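Local coordinates for protein iron-containing superoxide dismutase B2 (Trypanosoma brucei, PDB 3ESF) that probably protects the parasite from oxidative damage by converting superoxide to hydrogen peroxide and oxygen at an iron(III) centre, at residues Ala126-Asp131 with Lys135-Phe140. The protein carries 1 engineered substitution. Residues are numbered along the deposited sequence; the frame is centred on the assembly and turned at random.
Sequences AWLVQD and KKLKVF
Leu128 and Leu137 meet on the sheet face that helices 93-103 and 106-119 cover, CD1 of Leu128 lying 3.8 Å from CG of Leu137. These branched side chains suit a layer between strand and helix: Leu137 also reaches Ala98, Ile99 and Phe103, and its CD1 rests on CB of Gln130 at 3.6 Å. On the other face, Val129 packs against its directly paired neighbour Lys138 and, diagonally, against Phe140. Its CG2, placed between backbone N and carbonyl carbon by chi1 of -56°, lies 3.6 Å from CG of Lys138, whose extended methylenes shield the valine. Phe140 sets its CB against the same methyl, and its ring meets the indole of Trp127 obliquely, CD2 to CD1 at 4.2 Å. Flat aromatic groups give this face broad apolar surface, where Trp127 and Val129 also touch Pro148, and the indole NE1 still hydrogen-bonds to Thr142 OG1.

Paired backbone bonds zip Trp127 to Phe140 and Val129 to Lys138. Gln130 suits the turn end because its methylenes pack on Leu137 while its amide reaches a backbone carbonyl. With CG anti to the backbone N (chi1 -174°), NE2 gives a nearly straight hydrogen bond (169°) to Lys135 O, 3.2 Å away; the acceptor lies in the Gln130 amide plane, though NE2 is tilted from the carbonyl plane. Asp131 OD1 accepts from the backbone N of Thr133 and Thr134, fastening the turn. This is an antiparallel beta hairpin, central strand 124-131 with outer strand 137-143, in the three-stranded sheet of the iron/manganese superoxide dismutase C-terminal domain.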
loop_
_atom_site.group_PDB
_atom_site.type_symbol
_atom_site.label_atom_id
_atom_site.label_comp_id
_atom_site.label_asym_id
_atom_site.label_seq_id
_atom_site.Cartn_x
_atom_site.Cartn_y
_atom_site.Cartn_z
ATOM N N ALA A 126 1.223 8.057 9.331
ATOM C CA ALA A 126 0.950 8.342 10.748
ATOM C C ALA A 126 1.377 9.755 11.023
ATOM O O ALA A 126 2.480 10.168 10.620
ATOM C CB ALA A 126 1.648 7.366 11.668
ATOM N N TRP A 127 0.502 10.513 11.685
ATOM C CA TRP A 127 0.774 11.913 11.951
ATOM C C TRP A 127 0.713 12.239 13.438
ATOM O O TRP A 127 -0.040 11.629 14.198
ATOM C CB TRP A 127 -0.252 12.831 11.275
ATOM C CG TRP A 127 -0.379 12.715 9.786
ATOM C CD1 TRP A 127 -1.144 11.790 9.093
ATOM C CD2 TRP A 127 0.226 13.551 8.793
ATOM N NE1 TRP A 127 -1.048 12.013 7.770
ATOM C CE2 TRP A 127 -0.206 13.067 7.535
ATOM C CE3 TRP A 127 1.058 14.684 8.840
ATOM C CZ2 TRP A 127 0.183 13.651 6.336
ATOM C CZ3 TRP A 127 1.468 15.268 7.638
ATOM C CH2 TRP A 127 1.030 14.754 6.399
ATOM N N LEU A 128 1.498 13.240 13.821
ATOM C CA LEU A 128 1.191 14.042 14.988
ATOM C C LEU A 128 0.582 15.324 14.407
ATOM O O LEU A 128 1.161 15.920 13.505
ATOM C CB LEU A 128 2.471 14.322 15.819
ATOM C CG LEU A 128 2.395 15.250 17.053
ATOM C CD1 LEU A 128 1.324 14.804 18.059
ATOM C CD2 LEU A 128 3.756 15.330 17.748
ATOM N N VAL A 129 -0.600 15.709 14.889
ATOM C CA VAL A 129 -1.245 16.946 14.468
ATOM C C VAL A 129 -1.715 17.732 15.674
ATOM O O VAL A 129 -1.878 17.188 16.770
ATOM C CB VAL A 129 -2.482 16.739 13.489
ATOM C CG1 VAL A 129 -2.111 15.958 12.243
ATOM C CG2 VAL A 129 -3.686 16.126 14.234
ATOM N N GLN A 130 -1.926 19.025 15.469
ATOM C CA GLN A 130 -2.547 19.853 16.487
ATOM C C GLN A 130 -3.917 20.296 15.997
ATOM O O GLN A 130 -4.061 20.761 14.861
ATOM C CB GLN A 130 -1.682 21.072 16.785
ATOM C CG GLN A 130 -2.213 21.915 17.978
ATOM C CD GLN A 130 -1.473 23.221 18.158
ATOM O OE1 GLN A 130 -0.881 23.746 17.213
ATOM N NE2 GLN A 130 -1.517 23.766 19.369
ATOM N N ASP A 131 -4.920 20.134 16.855
ATOM C CA ASP A 131 -6.192 20.842 16.714
ATOM C C ASP A 131 -6.016 22.367 16.990
ATOM O O ASP A 131 -5.671 22.794 18.095
ATOM C CB ASP A 131 -7.236 20.237 17.668
ATOM C CG ASP A 131 -8.635 20.795 17.439
ATOM O OD1 ASP A 131 -8.799 22.028 17.416
ATOM O OD2 ASP A 131 -9.581 19.998 17.285
ATOM N N LYS A 135 -6.237 23.417 20.649
ATOM C CA LYS A 135 -4.784 23.441 20.854
ATOM C C LYS A 135 -4.222 22.081 21.314
ATOM O O LYS A 135 -3.002 21.939 21.506
ATOM C CB LYS A 135 -4.331 24.605 21.782
ATOM C CG LYS A 135 -4.873 25.989 21.398
ATOM C CD LYS A 135 -4.333 26.473 20.056
ATOM C CE LYS A 135 -4.680 27.937 19.799
ATOM N NZ LYS A 135 -4.408 28.304 18.379
ATOM N N LYS A 136 -5.099 21.084 21.464
ATOM C CA LYS A 136 -4.665 19.709 21.785
ATOM C C LYS A 136 -3.909 19.051 20.647
ATOM O O LYS A 136 -4.258 19.217 19.476
ATOM C CB LYS A 136 -5.842 18.786 22.154
ATOM C CG LYS A 136 -6.477 19.002 23.506
ATOM C CD LYS A 136 -5.487 18.813 24.667
ATOM C CE LYS A 136 -6.171 19.039 25.998
ATOM N NZ LYS A 136 -5.305 19.829 26.893
ATOM N N LEU A 137 -2.874 18.303 21.004
ATOM C CA LEU A 137 -2.162 17.456 20.052
ATOM C C LEU A 137 -2.824 16.080 20.026
ATOM O O LEU A 137 -3.294 15.586 21.070
ATOM C CB LEU A 137 -0.715 17.278 20.511
ATOM C CG LEU A 137 0.508 18.023 19.997
ATOM C CD1 LEU A 137 0.204 19.310 19.228
ATOM C CD2 LEU A 137 1.424 18.255 21.172
ATOM N N LYS A 138 -2.836 15.458 18.850
ATOM C CA LYS A 138 -3.351 14.103 18.719
ATOM C C LYS A 138 -2.557 13.297 17.688
ATOM O O LYS A 138 -1.946 13.859 16.789
ATOM C CB LYS A 138 -4.857 14.122 18.428
ATOM C CG LYS A 138 -5.297 14.671 17.097
ATOM C CD LYS A 138 -6.827 14.462 16.915
ATOM C CE LYS A 138 -7.321 15.036 15.585
ATOM N NZ LYS A 138 -8.698 14.591 15.184
ATOM N N VAL A 139 -2.558 11.978 17.844
ATOM C CA VAL A 139 -2.100 11.085 16.773
ATOM C C VAL A 139 -3.254 10.898 15.776
ATOM O O VAL A 139 -4.413 10.778 16.167
ATOM C CB VAL A 139 -1.645 9.735 17.322
ATOM C CG1 VAL A 139 -1.162 8.856 16.188
ATOM C CG2 VAL A 139 -0.538 9.917 18.397
ATOM N N PHE A 140 -2.925 10.908 14.485
ATOM C CA PHE A 140 -3.933 10.968 13.448
ATOM C C PHE A 140 -3.397 10.190 12.255
ATOM O O PHE A 140 -2.246 10.361 11.868
ATOM C CB PHE A 140 -4.182 12.436 13.093
ATOM C CG PHE A 140 -5.203 12.663 12.018
ATOM C CD1 PHE A 140 -6.559 12.594 12.293
ATOM C CD2 PHE A 140 -4.795 12.983 10.711
ATOM C CE1 PHE A 140 -7.492 12.820 11.297
ATOM C CE2 PHE A 140 -5.729 13.216 9.710
ATOM C CZ PHE A 140 -7.068 13.138 9.991
#